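Local coordinates for protein lysyl oxidase (Pichia pastoris, PDB 1W7C) that is a copper- and topaquinone-dependent amine oxidase that probably oxidises primary amines, peptidyl lysine among them, at residues A[114-117]-A[118-121]; A[356-359]-A[360-363]; A[611-614]-A[615-618]. All coordinates share one frame; numbering follows the deposited sequence.

Overall arrangement
All three contacts are local, each within one continuous run of chain, and most of their touching residues are buried. Contact 1 lies farthest out, about 24 Å from the chain centre, where a turn at the edge of a five-stranded sheet meets an attached glycan; its chemistry is largely aromatic and apolar. Contact 2, about 9 Å from the centre, is a short capped helix near the copper site, rich in hydrogen bonds. Contact 3 bridges them: Leu612 CB lies 3.8 Å from Tyr119 CB of contact 1, and Ile359 CD1 of contact 2 comes 3.4 Å from Thr616 C. Its loop is held by an arginine-to-carbonyl bond, and like contact 2 it is part of the copper amine oxidase enzyme domain.

Contact 1. Residues A[114-117]-A[118-121]; sequences EPLS and FYNT. With NAG (2-acetamido-2-deoxy-beta-D-glucopyranose), chain B; NAG (2-acetamido-2-deoxy-beta-D-glucopyranose), chain C.
A type I beta turn from Ser117 to Asn120 carries the chain out of strand 112-115, and Asn120 N closes it on Ser117 O at 2.9 Å with an N-H...O angle of 152°. The donor stands above the carbonyl plane of Ser117 instead of lying on a lone pair. Leu116, just ahead of the turn, meets both aromatic residues at its corners. Its CD1 is 3.7 Å from Phe118 CD2, the two side chains lying side by side and pointing the same way. Its CD2 approaches Tyr119 OH to 3.3 Å, and here the side chains cross at about a right angle. Tyr119 CG sits between its own N and carbonyl carbon (chi1 50°), which brings the hydroxyl end of the ring back toward Leu116. The turn leads from strand 112-115 to strand 126-128, both antiparallel partners of strand 96-103, and Glu99 of that central strand ties it down: one carboxylate oxygen bonds Tyr119 OH, the other Asn120 ND2, which also reaches Lys124 O. The Phe118 ring is covered on both faces. Tyr119 CD2 lies 3.9 Å above the Phe118 plane, over the ring centre, while on the far side C5 of NAG (chain B) stands 3.6 Å above it, displaced toward the rim. The sugar linked to its O4 adds its acetamide oxygen, O7 of NAG (chain C), 3.3 Å from Phe118 CB.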
ATOM      1  N   GLU A 114     -45.866   2.735  -9.336  1.00 24.01           N
ATOM      2  CA  GLU A 114     -46.028   1.350  -8.923  1.00 25.59           C
ATOM      3  C   GLU A 114     -45.158   1.053  -7.715  1.00 23.21           C
ATOM      4  O   GLU A 114     -44.078   1.613  -7.595  1.00 21.81           O
ATOM      5  CB  GLU A 114     -45.592   0.399 -10.043  1.00 30.99           C
ATOM      6  CG  GLU A 114     -46.271   0.610 -11.392  1.00 40.60           C
ATOM      7  CD  GLU A 114     -45.593  -0.175 -12.502  1.00 66.93           C
ATOM      8  OE1 GLU A 114     -44.591  -0.881 -12.220  1.00 43.91           O
ATOM      9  OE2 GLU A 114     -46.057  -0.083 -13.659  1.00 66.80           O
ATOM     10  N   PRO A 115     -45.574   0.129  -6.852  1.00 21.25           N
ATOM     11  CA  PRO A 115     -44.668  -0.382  -5.825  1.00 18.95           C
ATOM     12  C   PRO A 115     -43.367  -0.902  -6.454  1.00 19.05           C
ATOM     13  O   PRO A 115     -43.372  -1.519  -7.510  1.00 22.29           O
ATOM     14  CB  PRO A 115     -45.471  -1.508  -5.162  1.00 20.81           C
ATOM     15  CG  PRO A 115     -46.883  -1.223  -5.462  1.00 30.27           C
ATOM     16  CD  PRO A 115     -46.891  -0.530  -6.789  1.00 27.71           C
ATOM     17  N   LEU A 116     -42.262  -0.625  -5.783  1.00 19.73           N
ATOM     18  CA  LEU A 116     -40.923  -0.953  -6.265  1.00 17.98           C
ATOM     19  C   LEU A 116     -40.199  -1.800  -5.245  1.00 18.01           C
ATOM     20  O   LEU A 116     -40.000  -1.370  -4.095  1.00 19.13           O
ATOM     21  CB  LEU A 116     -40.151   0.333  -6.513  1.00 18.93           C
ATOM     22  CG  LEU A 116     -38.720   0.215  -6.976  1.00 19.25           C
ATOM     23  CD1 LEU A 116     -38.596  -0.584  -8.263  1.00 19.52           C
ATOM     24  CD2 LEU A 116     -38.161   1.617  -7.173  1.00 18.08           C
ATOM     25  N   SER A 117     -39.818  -3.013  -5.652  1.00 16.99           N
ATOM     26  CA  SER A 117     -39.192  -3.949  -4.744  1.00 17.12           C
ATOM     27  C   SER A 117     -38.241  -4.958  -5.376  1.00 17.41           C
ATOM     28  O   SER A 117     -37.698  -5.795  -4.654  1.00 17.78           O
ATOM     29  CB  SER A 117     -40.255  -4.735  -3.981  1.00 21.87           C
ATOM     30  OG  SER A 117     -40.990  -5.558  -4.864  1.00 23.64           O
ATOM     31  N   PHE A 118     -37.982  -4.866  -6.683  1.00 17.74           N
ATOM     32  CA  PHE A 118     -37.287  -5.970  -7.339  1.00 16.67           C
ATOM     33  C   PHE A 118     -35.870  -6.198  -6.775  1.00 16.65           C
ATOM     34  O   PHE A 118     -35.358  -7.308  -6.835  1.00 18.77           O
ATOM     35  CB  PHE A 118     -37.298  -5.848  -8.870  1.00 17.83           C
ATOM     36  CG  PHE A 118     -36.435  -4.732  -9.446  1.00 17.33           C
ATOM     37  CD1 PHE A 118     -35.076  -4.939  -9.603  1.00 18.67           C
ATOM     38  CD2 PHE A 118     -36.981  -3.524  -9.887  1.00 18.85           C
ATOM     39  CE1 PHE A 118     -34.265  -3.961 -10.152  1.00 19.25           C
ATOM     40  CE2 PHE A 118     -36.163  -2.530 -10.422  1.00 20.14           C
ATOM     41  CZ  PHE A 118     -34.808  -2.758 -10.565  1.00 18.83           C
ATOM     42  N   TYR A 119     -35.212  -5.131  -6.335  1.00 15.72           N
ATOM     43  CA  TYR A 119     -33.841  -5.198  -5.808  1.00 16.88           C
ATOM     44  C   TYR A 119     -33.797  -5.486  -4.304  1.00 16.89           C
ATOM     45  O   TYR A 119     -32.716  -5.577  -3.736  1.00 17.68           O
ATOM     46  CB  TYR A 119     -33.045  -3.910  -6.134  1.00 16.80           C
ATOM     47  CG  TYR A 119     -33.793  -2.665  -5.757  1.00 17.00           C
ATOM     48  CD1 TYR A 119     -33.981  -2.305  -4.418  1.00 18.20           C
ATOM     49  CD2 TYR A 119     -34.379  -1.885  -6.737  1.00 19.07           C
ATOM     50  CE1 TYR A 119     -34.726  -1.183  -4.068  1.00 17.67           C
ATOM     51  CE2 TYR A 119     -35.139  -0.809  -6.416  1.00 17.97           C
ATOM     52  CZ  TYR A 119     -35.315  -0.439  -5.076  1.00 18.60           C
ATOM     53  OH  TYR A 119     -36.052   0.709  -4.764  1.00 18.76           O
ATOM     54  N   ASN A 120     -34.967  -5.584  -3.660  1.00 15.67           N
ATOM     55  CA  ASN A 120     -35.052  -5.956  -2.262  1.00 16.25           C
ATOM     56  C   ASN A 120     -35.201  -7.444  -2.152  1.00 16.70           C
ATOM     57  O   ASN A 120     -36.185  -8.012  -2.638  1.00 18.26           O
ATOM     58  CB  ASN A 120     -36.222  -5.254  -1.591  1.00 17.01           C
ATOM     59  CG  ASN A 120     -35.987  -3.762  -1.447  1.00 16.07           C
ATOM     60  OD1 ASN A 120     -34.841  -3.317  -1.357  1.00 16.19           O
ATOM     61  ND2 ASN A 120     -37.082  -2.972  -1.434  1.00 17.36           N
ATOM     62  N   THR A 121     -34.232  -8.107  -1.526  1.00 15.20           N
ATOM     63  CA  THR A 121     -34.276  -9.537  -1.396  1.00 15.82           C
ATOM     64  C   THR A 121     -35.456 -10.016  -0.566  1.00 16.49           C
ATOM     65  O   THR A 121     -35.904 -11.146  -0.725  1.00 18.16           O
ATOM     66  CB  THR A 121     -32.990 -10.109  -0.782  1.00 17.14           C
ATOM     67  OG1 THR A 121     -32.798  -9.575   0.527  1.00 16.74           O
ATOM     68  CG2 THR A 121     -31.754  -9.780  -1.593  1.00 18.17           C
TER
HETATM   69  C1  NAG B   1     -35.117  -4.656 -14.351  1.00 25.94           C
HETATM   70  C2  NAG B   1     -36.528  -4.313 -14.884  1.00 28.75           C
HETATM   71  C3  NAG B   1     -37.673  -4.697 -13.931  1.00 37.48           C
HETATM   72  C4  NAG B   1     -37.455  -6.099 -13.366  1.00 33.07           C
HETATM   73  C5  NAG B   1     -36.006  -6.221 -12.897  1.00 34.84           C
HETATM   74  C6  NAG B   1     -35.675  -7.560 -12.295  1.00 42.90           C
HETATM   75  C7  NAG B   1     -36.848  -2.428 -16.397  1.00 47.37           C
HETATM   76  C8  NAG B   1     -36.830  -0.942 -16.596  1.00 40.70           C
HETATM   77  N2  NAG B   1     -36.575  -2.878 -15.178  1.00 33.68           N
HETATM   78  O3  NAG B   1     -38.912  -4.604 -14.617  1.00 45.81           O
HETATM   79  O4  NAG B   1     -38.245  -6.348 -12.210  1.00 40.74           O
HETATM   80  O5  NAG B   1     -35.089  -6.005 -13.946  1.00 24.59           O
HETATM   81  O6  NAG B   1     -35.750  -8.501 -13.329  1.00 31.50           O
HETATM   82  O7  NAG B   1     -37.114  -3.166 -17.349  1.00 45.34           O
HETATM   83  C1  NAG C   2     -39.615  -6.662 -12.459  1.00 34.25           C
HETATM   84  C2  NAG C   2     -40.032  -7.655 -11.393  1.00 36.86           C
HETATM   85  C3  NAG C   2     -41.493  -8.022 -11.577  1.00 43.09           C
HETATM   86  C4  NAG C   2     -42.339  -6.761 -11.689  1.00 43.06           C
HETATM   87  C5  NAG C   2     -41.785  -5.742 -12.680  1.00 49.71           C
HETATM   88  C6  NAG C   2     -42.569  -4.440 -12.527  1.00 55.84           C
HETATM   89  C7  NAG C   2     -38.572  -9.383 -10.485  1.00 41.25           C
HETATM   90  C8  NAG C   2     -37.846 -10.676 -10.742  1.00 47.53           C
HETATM   91  N2  NAG C   2     -39.236  -8.865 -11.510  1.00 42.36           N
HETATM   92  O3  NAG C   2     -41.952  -8.815 -10.493  1.00 50.43           O
HETATM   93  O4  NAG C   2     -43.641  -7.129 -12.086  1.00 55.14           O
HETATM   94  O5  NAG C   2     -40.418  -5.500 -12.412  1.00 42.09           O
HETATM   95  O6  NAG C   2     -42.167  -3.482 -13.481  1.00 72.57           O
HETATM   96  O7  NAG C   2     -38.562  -8.875  -9.364  1.00 51.61           O

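Contact 2. Residues A[356-359]-A[360-363]; sequences YSDI and SYGV. With IMD (imidazole), chain P.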
ATOM      1  N   TYR A 356     -22.953   1.715  12.807  1.00 14.59           N
ATOM      2  CA  TYR A 356     -23.427   2.625  11.776  1.00 14.46           C
ATOM      3  C   TYR A 356     -23.461   1.985  10.400  1.00 13.84           C
ATOM      4  O   TYR A 356     -22.507   1.295  10.001  1.00 14.69           O
ATOM      5  CB  TYR A 356     -22.564   3.906  11.672  1.00 15.79           C
ATOM      6  CG  TYR A 356     -22.551   4.768  12.906  1.00 15.39           C
ATOM      7  CD1 TYR A 356     -21.358   5.097  13.535  1.00 16.30           C
ATOM      8  CD2 TYR A 356     -23.731   5.216  13.468  1.00 16.52           C
ATOM      9  CE1 TYR A 356     -21.336   5.844  14.685  1.00 17.57           C
ATOM     10  CE2 TYR A 356     -23.721   6.007  14.609  1.00 18.18           C
ATOM     11  CZ  TYR A 356     -22.533   6.293  15.233  1.00 16.76           C
ATOM     12  OH  TYR A 356     -22.569   7.006  16.414  1.00 17.76           O
ATOM     13  N   SER A 357     -24.520   2.320   9.661  1.00 14.28           N
ATOM     14  CA  SER A 357     -24.583   2.204   8.213  1.00 14.12           C
ATOM     15  C   SER A 357     -24.470   3.592   7.628  1.00 14.01           C
ATOM     16  O   SER A 357     -25.383   4.404   7.730  1.00 15.25           O
ATOM     17  CB  SER A 357     -25.932   1.634   7.814  1.00 15.24           C
ATOM     18  OG  SER A 357     -26.222   1.892   6.429  1.00 14.73           O
ATOM     19  N   ASP A 358     -23.344   3.916   7.007  1.00 13.89           N
ATOM     20  CA  ASP A 358     -23.140   5.272   6.551  1.00 14.21           C
ATOM     21  C   ASP A 358     -24.001   5.631   5.348  1.00 13.68           C
ATOM     22  O   ASP A 358     -24.342   6.803   5.175  1.00 15.50           O
ATOM     23  CB  ASP A 358     -21.661   5.543   6.321  1.00 16.46           C
ATOM     24  CG  ASP A 358     -20.934   5.878   7.587  1.00 26.61           C
ATOM     25  OD1 ASP A 358     -21.582   6.217   8.603  1.00 31.57           O
ATOM     26  OD2 ASP A 358     -19.716   5.794   7.665  1.00 35.58           O
ATOM     27  N   ILE A 359     -24.460   4.633   4.584  1.00 13.78           N
ATOM     28  CA  ILE A 359     -25.384   4.984   3.498  1.00 15.78           C
ATOM     29  C   ILE A 359     -26.789   5.333   4.016  1.00 15.73           C
ATOM     30  O   ILE A 359     -27.519   6.011   3.328  1.00 16.50           O
ATOM     31  CB  ILE A 359     -25.462   3.898   2.374  1.00 14.45           C
ATOM     32  CG1 ILE A 359     -26.212   2.630   2.799  1.00 15.72           C
ATOM     33  CG2 ILE A 359     -24.080   3.647   1.795  1.00 15.41           C
ATOM     34  CD1 ILE A 359     -26.442   1.683   1.637  1.00 16.54           C
ATOM     35  N   SER A 360     -27.158   4.854   5.215  1.00 15.07           N
ATOM     36  CA  SER A 360     -28.405   5.323   5.808  1.00 15.31           C
ATOM     37  C   SER A 360     -28.361   6.831   6.064  1.00 14.92           C
ATOM     38  O   SER A 360     -29.344   7.514   5.818  1.00 17.44           O
ATOM     39  CB  SER A 360     -28.771   4.565   7.075  1.00 15.97           C
ATOM     40  OG  SER A 360     -27.997   4.907   8.207  1.00 16.38           O
ATOM     41  N   TYR A 361     -27.243   7.344   6.540  1.00 15.78           N
ATOM     42  CA  TYR A 361     -27.054   8.777   6.753  1.00 16.80           C
ATOM     43  C   TYR A 361     -26.873   9.503   5.423  1.00 15.22           C
ATOM     44  O   TYR A 361     -27.266  10.646   5.288  1.00 17.04           O
ATOM     45  CB  TYR A 361     -25.853   9.037   7.667  1.00 15.74           C
ATOM     46  CG  TYR A 361     -26.090   8.536   9.057  1.00 15.28           C
ATOM     47  CD1 TYR A 361     -25.659   7.291   9.464  1.00 16.23           C
ATOM     48  CD2 TYR A 361     -26.816   9.298   9.950  1.00 17.25           C
ATOM     49  CE1 TYR A 361     -25.929   6.825  10.742  1.00 17.89           C
ATOM     50  CE2 TYR A 361     -27.086   8.853  11.228  1.00 19.91           C
ATOM     51  CZ  TYR A 361     -26.646   7.613  11.626  1.00 17.18           C
ATOM     52  OH  TYR A 361     -26.905   7.104  12.869  1.00 19.39           O
ATOM     53  N   GLY A 362     -26.228   8.842   4.476  1.00 16.00           N
ATOM     54  CA  GLY A 362     -25.912   9.373   3.167  1.00 15.82           C
ATOM     55  C   GLY A 362     -24.424   9.671   3.077  1.00 15.78           C
ATOM     56  O   GLY A 362     -23.885  10.407   3.898  1.00 16.94           O
ATOM     57  N   VAL A 363     -23.770   9.123   2.055  1.00 14.66           N
ATOM     58  CA  VAL A 363     -22.373   9.421   1.754  1.00 15.44           C
ATOM     59  C   VAL A 363     -22.280  10.545   0.705  1.00 14.27           C
ATOM     60  O   VAL A 363     -21.287  11.283   0.656  1.00 13.99           O
ATOM     61  CB  VAL A 363     -21.667   8.118   1.236  1.00 15.25           C
ATOM     62  CG1 VAL A 363     -20.237   8.355   0.829  1.00 16.80           C
ATOM     63  CG2 VAL A 363     -21.732   7.000   2.287  1.00 16.34           C
TER
HETATM   64  N1  IMD P 814     -20.671   9.222  12.509  0.70 39.11           N
HETATM   65  C2  IMD P 814     -20.370   8.507  11.390  0.70 50.37           C
HETATM   66  N3  IMD P 814     -21.537   7.935  10.973  0.70 33.17           N
HETATM   67  C4  IMD P 814     -22.535   8.296  11.801  0.70 30.85           C
HETATM   68  C5  IMD P 814     -21.989   9.101  12.780  0.70 31.93           C
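Tyr356 and Tyr361 both hold CG opposite their own carbonyl carbon (chi1 -62° and -67°), which turns the two phenols toward a common site from consecutive elements, a strand end and a short helix. Their planes meet at 78° with centroids 5.9 Å apart, an oblique pairing in which Tyr361 OH comes 3.7 Å from Tyr356 CD2. Each ring offers a face to C4 of a bound imidazole, probably picked up from the crystallisation medium; C4 stands 3.5 Å above the Tyr356 plane, over the ring centre, and over a face of Tyr361, displaced toward the rim. Asp358 takes one nitrogen: imidazole N3 donates to its OD1 at 2.9 Å in a nearly straight bond, and Asn437 OD1 also bonds the imidazole. Behind these groups the helix start is closed by serine bonds of unequal strength. Ser360 OG donates to Ser357 O at 2.7 Å, in the carbonyl plane. Ser360 N makes a weak capping bond of 3.3 Å to Ser357 OG, whose stronger partner is Glu339. At the other end Gly362 N donates to Asp358 O at 2.9 Å, and Gly362 then leaves helical geometry with positive phi, where a side chain would jam against the preceding carbonyl. Ile359 CG2 and Val363 CG2 pack at 4.1 Å. The arrangement is an N-capped short helix following strand 355-357, with Asp358, the predicted proton acceptor, as its first residue, consistent with the active site of a copper/topaquinone amine oxidase.

Contact 3. Residues A[611-614]-A[615-618]; sequences ELRS and STAL
The chain is extended at Arg613, Ser615 and Thr616 but kinks at Ser614 (phi -87°, psi -15°), a break that lets the Arg613 side chain fold alongside the residues that follow it. Arg613 NE donates to Ser615 O at 2.8 Å, with an N-H...O angle of 159° and the nitrogen in the carbonyl plane; the oxygen lies at the guanidinium edge, tilted slightly from its plane. The aliphatic part hugs the same oxygen, Arg613 CG being 3.4 Å from Ser615 O, and the bend in the chain at chi3 then directs NE back onto the carbonyl. Thr616 packs across this side chain at about a right angle: its CB lies over one guanidinium face, and its CG2 is 4.0 Å from Arg613 NE. With NE held by the carbonyl and NH2 in a salt bridge to Asp316 OD2, the guanidinium is fixed at two points. Replacing Arg613 by an alanine would probably leave Ser615 O and the Asp316 carboxylate without these partners and take away the group that Thr616 CB and CG2 pack against. Farther along, Thr616 OG1 accepts from Leu618 N at 3.0 Å, an ST turn, and also bonds Asn619 OD1. Ser615 N, in contrast, is buried with no hydrogen-bonding partner in the model. The two serine hydroxyls are bonded to residues of neighbouring strands: Ser614 OG bonds Asn493 of strand 488-498, and Ser615 OG bonds Glu339 of strand 329-344. The loop, between strands 602-606 and 642-654, packs with Arg613 and Ser615 against Ile359 of helix 358-361, while Ala617 and Leu618 touch Trp57 of strand 53-61.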
ATOM      1  N   GLU A 611     -30.112  -8.071  -7.919  1.00 15.54           N
ATOM      2  CA  GLU A 611     -29.038  -8.006  -6.931  1.00 14.65           C
ATOM      3  C   GLU A 611     -28.179  -6.791  -7.287  1.00 14.94           C
ATOM      4  O   GLU A 611     -26.981  -6.862  -7.559  1.00 16.72           O
ATOM      5  CB  GLU A 611     -28.310  -9.328  -6.833  1.00 15.02           C
ATOM      6  CG  GLU A 611     -29.279 -10.445  -6.443  1.00 16.86           C
ATOM      7  CD  GLU A 611     -28.667 -11.808  -6.297  1.00 15.60           C
ATOM      8  OE1 GLU A 611     -27.456 -11.993  -6.564  1.00 15.80           O
ATOM      9  OE2 GLU A 611     -29.415 -12.738  -5.910  1.00 17.10           O
ATOM     10  N   LEU A 612     -28.869  -5.654  -7.283  1.00 14.31           N
ATOM     11  CA  LEU A 612     -28.358  -4.367  -7.618  1.00 14.65           C
ATOM     12  C   LEU A 612     -27.325  -3.897  -6.622  1.00 14.46           C
ATOM     13  O   LEU A 612     -26.304  -3.308  -7.000  1.00 14.12           O
ATOM     14  CB  LEU A 612     -29.542  -3.397  -7.638  1.00 15.20           C
ATOM     15  CG  LEU A 612     -29.188  -1.918  -7.767  1.00 16.14           C
ATOM     16  CD1 LEU A 612     -28.522  -1.648  -9.089  1.00 16.88           C
ATOM     17  CD2 LEU A 612     -30.454  -1.088  -7.588  1.00 17.50           C
ATOM     18  N   ARG A 613     -27.605  -4.165  -5.354  1.00 13.87           N
ATOM     19  CA  ARG A 613     -26.885  -3.494  -4.263  1.00 13.28           C
ATOM     20  C   ARG A 613     -26.833  -4.398  -3.028  1.00 13.64           C
ATOM     21  O   ARG A 613     -27.768  -5.138  -2.751  1.00 13.88           O
ATOM     22  CB  ARG A 613     -27.563  -2.160  -3.922  1.00 14.12           C
ATOM     23  CG  ARG A 613     -29.051  -2.269  -3.560  1.00 14.44           C
ATOM     24  CD  ARG A 613     -29.732  -0.892  -3.533  1.00 14.74           C
ATOM     25  NE  ARG A 613     -29.030  -0.000  -2.625  1.00 13.78           N
ATOM     26  CZ  ARG A 613     -29.061   1.301  -2.654  1.00 14.51           C
ATOM     27  NH1 ARG A 613     -29.873   1.902  -3.509  1.00 15.44           N
ATOM     28  NH2 ARG A 613     -28.310   1.986  -1.818  1.00 15.26           N
ATOM     29  N   SER A 614     -25.711  -4.319  -2.297  1.00 12.95           N
ATOM     30  CA  SER A 614     -25.470  -5.199  -1.169  1.00 13.03           C
ATOM     31  C   SER A 614     -26.039  -4.687   0.161  1.00 13.17           C
ATOM     32  O   SER A 614     -26.036  -5.434   1.127  1.00 14.12           O
ATOM     33  CB  SER A 614     -23.990  -5.447  -1.036  1.00 13.86           C
ATOM     34  OG  SER A 614     -23.323  -4.211  -0.939  1.00 14.50           O
ATOM     35  N   SER A 615     -26.404  -3.405   0.214  1.00 13.58           N
ATOM     36  CA  SER A 615     -27.084  -2.790   1.339  1.00 14.27           C
ATOM     37  C   SER A 615     -28.018  -1.752   0.791  1.00 13.93           C
ATOM     38  O   SER A 615     -28.021  -1.511  -0.434  1.00 14.91           O
ATOM     39  CB  SER A 615     -26.074  -2.146   2.297  1.00 15.61           C
ATOM     40  OG  SER A 615     -26.715  -1.727   3.495  1.00 15.15           O
ATOM     41  N   THR A 616     -28.819  -1.150   1.655  1.00 13.92           N
ATOM     42  CA  THR A 616     -29.695  -0.028   1.284  1.00 13.89           C
ATOM     43  C   THR A 616     -29.680   0.986   2.394  1.00 14.28           C
ATOM     44  O   THR A 616     -29.301   0.662   3.519  1.00 14.33           O
ATOM     45  CB  THR A 616     -31.172  -0.503   1.065  1.00 14.95           C
ATOM     46  OG1 THR A 616     -31.802  -0.736   2.319  1.00 15.82           O
ATOM     47  CG2 THR A 616     -31.271  -1.747   0.220  1.00 16.23           C
ATOM     48  N   ALA A 617     -30.181   2.174   2.121  1.00 14.50           N
ATOM     49  CA  ALA A 617     -30.324   3.210   3.136  1.00 14.82           C
ATOM     50  C   ALA A 617     -31.382   2.829   4.183  1.00 16.09           C
ATOM     51  O   ALA A 617     -31.466   3.471   5.207  1.00 16.17           O
ATOM     52  CB  ALA A 617     -30.713   4.545   2.499  1.00 15.92           C
ATOM     53  N   LEU A 618     -32.184   1.818   3.850  1.00 14.71           N
ATOM     54  CA  LEU A 618     -33.286   1.344   4.646  1.00 14.61           C
ATOM     55  C   LEU A 618     -32.929   0.096   5.453  1.00 14.87           C
ATOM     56  O   LEU A 618     -33.777  -0.431   6.174  1.00 16.28           O
ATOM     57  CB  LEU A 618     -34.498   1.081   3.726  1.00 15.66           C
ATOM     58  CG  LEU A 618     -34.992   2.316   2.958  1.00 17.41           C
ATOM     59  CD1 LEU A 618     -36.176   1.937   2.079  1.00 18.91           C
ATOM     60  CD2 LEU A 618     -35.342   3.455   3.940  1.00 18.20           C
TER